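Local coordinates for protein glycosyl hyrolase, family 3 (Deinococcus radiodurans, PDB 3TEV) that probably hydrolyses O-glycosidic bonds as a family 3 glycoside hydrolase, at residues D153-L165 with A206-T219. Numbering follows the deposited sequence. Where two conformers were deposited one is given.
Sequences DAARVTRHGRAAL and AGELAPFRALLPET
Thr-158 and Pro-211 are the closest CA pair between helices 154-165 and 210-215, 4.7 Å apart; the two axes run in roughly the same direction and cross at -42°. Asp-153 caps the first helix, its OD2 accepting from Arg-156 N. Thr-158 is a knob in a hole made by Ala-210, Pro-211, Ala-214 and Leu-215. With OG1 beside the backbone N (chi1 -64°), the hydroxyl lies 3.4 Å from Pro-211 CA and donates back to Ala-154 O at 2.7 Å, from above the carbonyl plane, while CG2 faces Ala-214 CB and Leu-215 CD2. A valine here, lacking the hydroxyl, would probably leave Ala-154 O with one donor fewer and press a methyl against Pro-211 where OG1 now fits. Leu-215 returns the interlock, sitting among Thr-158, Gly-161, Arg-162 and Leu-165. A CB on Gly-161 would collide with Leu-215 CD1, which reaches to 3.6 Å from Arg-162 N. The other methyl, CD2, lies 3.8 Å above the centre of the Arg-162 guanidinium. Bent at chi3, Arg-162 also forms a long salt bridge to Glu-218, NH1 to OE1 3.9 Å, the guanidinium and carboxylate planes 65° apart. At the far end Leu-165 CD1 meets Thr-219 OG1, itself hydrogen-bonded to Leu-215 O; at the near end Ala-154 CB abuts Ala-210 CB, 3.7 Å away. Phe-212 and Thr-219 turn to Ala-177 of strand 174-180. Neighbouring helices that run the same way, interlocked outside a parallel sheet, on successive beta-alpha units, are characteristic of the TIM-barrel-like N-terminal domain of family 3.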
loop_
_atom_site.group_PDB
_atom_site.type_symbol
_atom_site.label_atom_id
_atom_site.label_comp_id
_atom_site.label_asym_id
_atom_site.label_seq_id
_atom_site.Cartn_x
_atom_site.Cartn_y
_atom_site.Cartn_z
ATOM N N ASP A 153 -16.106 -5.776 14.505
ATOM C CA ASP A 153 -16.615 -4.430 14.739
ATOM C C ASP A 153 -15.461 -3.430 14.675
ATOM O O ASP A 153 -14.296 -3.796 14.880
ATOM C CB ASP A 153 -17.353 -4.354 16.088
ATOM C CG ASP A 153 -16.451 -4.674 17.274
ATOM O OD1 ASP A 153 -16.526 -5.806 17.809
ATOM O OD2 ASP A 153 -15.661 -3.790 17.674
ATOM N N ALA A 154 -15.798 -2.175 14.382
ATOM C CA ALA A 154 -14.823 -1.091 14.214
ATOM C C ALA A 154 -13.953 -0.842 15.459
ATOM O O ALA A 154 -12.744 -0.600 15.338
ATOM C CB ALA A 154 -15.535 0.188 13.801
ATOM N N ALA A 155 -14.582 -0.922 16.637
ATOM C CA ALA A 155 -13.929 -0.677 17.925
ATOM C C ALA A 155 -12.750 -1.614 18.171
ATOM O O ALA A 155 -11.685 -1.162 18.588
ATOM C CB ALA A 155 -14.966 -0.771 19.105
ATOM N N ARG A 156 -12.951 -2.908 17.919
ATOM C CA ARG A 156 -11.901 -3.918 18.101
ATOM C C ARG A 156 -10.787 -3.777 17.064
ATOM O O ARG A 156 -9.602 -3.936 17.373
ATOM C CB ARG A 156 -12.481 -5.334 18.033
ATOM C CG ARG A 156 -11.525 -6.449 18.489
ATOM C CD ARG A 156 -11.389 -6.477 20.000
ATOM N NE ARG A 156 -12.690 -6.675 20.632
ATOM C CZ ARG A 156 -13.067 -7.787 21.257
ATOM N NH1 ARG A 156 -12.241 -8.823 21.372
ATOM N NH2 ARG A 156 -14.280 -7.848 21.776
ATOM N N VAL A 157 -11.167 -3.483 15.831
ATOM C CA VAL A 157 -10.179 -3.301 14.771
ATOM C C VAL A 157 -9.354 -2.038 15.032
ATOM O O VAL A 157 -8.129 -2.063 14.916
ATOM C CB VAL A 157 -10.845 -3.326 13.383
ATOM C CG1 VAL A 157 -9.887 -2.804 12.258
ATOM C CG2 VAL A 157 -11.349 -4.761 13.098
ATOM N N THR A 158 -10.026 -0.956 15.424
ATOM C CA THR A 158 -9.352 0.297 15.783
ATOM C C THR A 158 -8.306 0.102 16.886
ATOM O O THR A 158 -7.177 0.577 16.765
ATOM C CB THR A 158 -10.379 1.365 16.220
ATOM O OG1 THR A 158 -11.223 1.679 15.111
ATOM C CG2 THR A 158 -9.685 2.639 16.707
ATOM N N ARG A 159 -8.672 -0.597 17.956
ATOM C CA ARG A 159 -7.762 -0.774 19.089
ATOM C C ARG A 159 -6.514 -1.602 18.740
ATOM O O ARG A 159 -5.398 -1.242 19.135
ATOM C CB ARG A 159 -8.492 -1.338 20.335
ATOM C CG ARG A 159 -9.061 -0.243 21.250
ATOM C CD ARG A 159 -9.811 -0.788 22.478
ATOM N NE ARG A 159 -8.939 -1.498 23.416
ATOM C CZ ARG A 159 -8.731 -2.848 23.368
ATOM N NH1 ARG A 159 -9.340 -3.624 22.423
ATOM N NH2 ARG A 159 -7.930 -3.414 24.268
ATOM N N HIS A 160 -6.690 -2.698 18.001
ATOM C CA HIS A 160 -5.531 -3.498 17.619
ATOM C C HIS A 160 -4.768 -2.919 16.430
ATOM O O HIS A 160 -3.544 -3.075 16.338
ATOM C CB HIS A 160 -5.919 -4.959 17.449
ATOM C CG HIS A 160 -6.282 -5.602 18.740
ATOM N ND1 HIS A 160 -5.331 -6.037 19.638
ATOM C CD2 HIS A 160 -7.484 -5.813 19.330
ATOM C CE1 HIS A 160 -5.934 -6.528 20.709
ATOM N NE2 HIS A 160 -7.240 -6.401 20.547
ATOM N N GLY A 161 -5.483 -2.217 15.548
ATOM C CA GLY A 161 -4.840 -1.483 14.457
ATOM C C GLY A 161 -3.861 -0.452 14.996
ATOM O O GLY A 161 -2.754 -0.315 14.485
ATOM N N ARG A 162 -4.271 0.257 16.041
ATOM C CA ARG A 162 -3.431 1.278 16.694
ATOM C C ARG A 162 -2.131 0.660 17.208
ATOM O O ARG A 162 -1.035 1.227 17.030
ATOM C CB ARG A 162 -4.183 1.949 17.864
ATOM C CG ARG A 162 -3.454 3.175 18.463
ATOM C CD ARG A 162 -4.141 3.805 19.688
ATOM N NE ARG A 162 -5.590 3.976 19.522
ATOM C CZ ARG A 162 -6.197 5.049 19.003
ATOM N NH1 ARG A 162 -5.489 6.100 18.567
ATOM N NH2 ARG A 162 -7.528 5.066 18.914
ATOM N N ALA A 163 -2.267 -0.506 17.834
ATOM C CA ALA A 163 -1.126 -1.229 18.404
ATOM C C ALA A 163 -0.143 -1.671 17.318
ATOM O O ALA A 163 1.070 -1.553 17.479
ATOM C CB ALA A 163 -1.615 -2.433 19.204
ATOM N N ALA A 164 -0.682 -2.180 16.213
ATOM C CA ALA A 164 0.126 -2.640 15.081
ATOM C C ALA A 164 0.908 -1.497 14.443
ATOM O O ALA A 164 2.102 -1.643 14.133
ATOM C CB ALA A 164 -0.758 -3.329 14.057
ATOM N N LEU A 165 0.236 -0.357 14.259
ATOM C CA LEU A 165 0.882 0.847 13.720
ATOM C C LEU A 165 2.019 1.306 14.631
ATOM O O LEU A 165 3.123 1.586 14.150
ATOM C CB LEU A 165 -0.125 1.984 13.546
ATOM C CG LEU A 165 -1.247 1.822 12.519
ATOM C CD1 LEU A 165 -2.366 2.800 12.846
ATOM C CD2 LEU A 165 -0.764 2.037 11.074
ATOM N N ALA A 206 -19.927 4.232 10.298
ATOM C CA ALA A 206 -19.935 3.441 11.529
ATOM C C ALA A 206 -19.085 2.157 11.414
ATOM O O ALA A 206 -18.653 1.601 12.432
ATOM C CB ALA A 206 -21.379 3.102 11.933
ATOM N N GLY A 207 -18.871 1.691 10.179
ATOM C CA GLY A 207 -18.167 0.441 9.923
ATOM C C GLY A 207 -16.865 0.662 9.166
ATOM O O GLY A 207 -15.881 1.125 9.744
ATOM N N GLU A 208 -16.889 0.347 7.866
ATOM C CA GLU A 208 -15.715 0.322 6.984
ATOM C C GLU A 208 -14.738 1.472 7.207
ATOM O O GLU A 208 -13.546 1.247 7.360
ATOM C CB GLU A 208 -16.151 0.296 5.498
ATOM C CG GLU A 208 -16.638 -1.076 4.970
ATOM C CD GLU A 208 -18.000 -1.526 5.539
ATOM O OE1 GLU A 208 -18.676 -0.761 6.265
ATOM O OE2 GLU A 208 -18.398 -2.669 5.264
ATOM N N LEU A 209 -15.260 2.694 7.238
ATOM C CA LEU A 209 -14.441 3.898 7.337
ATOM C C LEU A 209 -13.913 4.197 8.739
ATOM O O LEU A 209 -12.902 4.880 8.865
ATOM C CB LEU A 209 -15.226 5.117 6.818
ATOM C CG LEU A 209 -15.634 5.096 5.337
ATOM C CD1 LEU A 209 -16.581 6.247 4.969
ATOM C CD2 LEU A 209 -14.402 5.120 4.456
ATOM N N ALA A 210 -14.573 3.689 9.782
ATOM C CA ALA A 210 -14.265 4.107 11.156
ATOM C C ALA A 210 -12.820 3.874 11.611
ATOM O O ALA A 210 -12.205 4.777 12.180
ATOM C CB ALA A 210 -15.270 3.519 12.165
ATOM N N PRO A 211 -12.261 2.677 11.366
ATOM C CA PRO A 211 -10.879 2.476 11.857
ATOM C C PRO A 211 -9.833 3.371 11.155
ATOM O O PRO A 211 -8.913 3.859 11.806
ATOM C CB PRO A 211 -10.615 0.978 11.587
ATOM C CG PRO A 211 -11.988 0.373 11.400
ATOM C CD PRO A 211 -12.802 1.456 10.748
ATOM N N PHE A 212 -9.993 3.602 9.851
ATOM C CA PHE A 212 -9.075 4.462 9.112
ATOM C C PHE A 212 -9.213 5.883 9.603
ATOM O O PHE A 212 -8.213 6.578 9.801
ATOM C CB PHE A 212 -9.378 4.457 7.618
ATOM C CG PHE A 212 -9.141 3.140 6.948
ATOM C CD1 PHE A 212 -7.861 2.774 6.509
ATOM C CD2 PHE A 212 -10.205 2.273 6.713
ATOM C CE1 PHE A 212 -7.643 1.542 5.875
ATOM C CE2 PHE A 212 -10.002 1.048 6.083
ATOM C CZ PHE A 212 -8.721 0.677 5.662
ATOM N N ARG A 213 -10.452 6.324 9.793
ATOM C CA ARG A 213 -10.685 7.681 10.252
ATOM C C ARG A 213 -10.076 7.873 11.638
ATOM O O ARG A 213 -9.384 8.861 11.872
ATOM C CB ARG A 213 -12.178 8.030 10.228
ATOM C CG ARG A 213 -12.512 9.498 10.566
ATOM C CD ARG A 213 -13.889 9.861 9.978
ATOM N NE ARG A 213 -14.604 10.948 10.663
ATOM C CZ ARG A 213 -15.578 11.690 10.111
ATOM N NH1 ARG A 213 -15.961 11.494 8.842
ATOM N NH2 ARG A 213 -16.172 12.642 10.827
ATOM N N ALA A 214 -10.304 6.925 12.535
ATOM C CA ALA A 214 -9.781 7.027 13.904
ATOM C C ALA A 214 -8.250 6.981 13.966
ATOM O O ALA A 214 -7.641 7.561 14.860
ATOM C CB ALA A 214 -10.393 5.944 14.802
ATOM N N LEU A 215 -7.635 6.325 12.987
ATOM C CA LEU A 215 -6.192 6.054 13.049
ATOM C C LEU A 215 -5.324 6.923 12.132
ATOM O O LEU A 215 -4.115 6.715 12.041
ATOM C CB LEU A 215 -5.912 4.552 12.831
ATOM C CG LEU A 215 -6.548 3.569 13.853
ATOM C CD1 LEU A 215 -6.132 2.115 13.595
ATOM C CD2 LEU A 215 -6.279 3.943 15.323
ATOM N N LEU A 216 -5.936 7.894 11.456
ATOM C CA LEU A 216 -5.213 8.745 10.491
ATOM C C LEU A 216 -3.924 9.392 10.975
ATOM O O LEU A 216 -2.906 9.281 10.292
ATOM C CB LEU A 216 -6.105 9.859 9.962
ATOM C CG LEU A 216 -7.036 9.584 8.802
ATOM C CD1 LEU A 216 -7.543 10.941 8.350
ATOM C CD2 LEU A 216 -6.337 8.825 7.669
ATOM N N PRO A 217 -3.958 10.081 12.139
ATOM C CA PRO A 217 -2.707 10.739 12.559
ATOM C C PRO A 217 -1.551 9.764 12.863
ATOM O O PRO A 217 -0.404 10.201 12.948
ATOM C CB PRO A 217 -3.098 11.533 13.830
ATOM C CG PRO A 217 -4.602 11.398 13.982
ATOM C CD PRO A 217 -5.033 10.210 13.147
ATOM N N GLU A 218 -1.852 8.476 13.025
ATOM C CA GLU A 218 -0.842 7.451 13.284
ATOM C C GLU A 218 -0.508 6.622 12.041
ATOM O O GLU A 218 0.314 5.710 12.112
ATOM C CB GLU A 218 -1.320 6.484 14.382
ATOM C CG GLU A 218 -1.137 6.978 15.813
ATOM C CD GLU A 218 -2.230 7.939 16.236
ATOM O OE1 GLU A 218 -3.367 7.805 15.716
ATOM O OE2 GLU A 218 -1.948 8.829 17.081
ATOM N N THR A 219 -1.163 6.916 10.920
ATOM C CA THR A 219 -1.018 6.123 9.702
ATOM C C THR A 219 -0.193 6.860 8.628
ATOM O O THR A 219 -0.705 7.744 7.957
ATOM C CB THR A 219 -2.418 5.732 9.143
ATOM O OG1 THR A 219 -3.205 5.144 10.187
ATOM C CG2 THR A 219 -2.298 4.749 7.997
#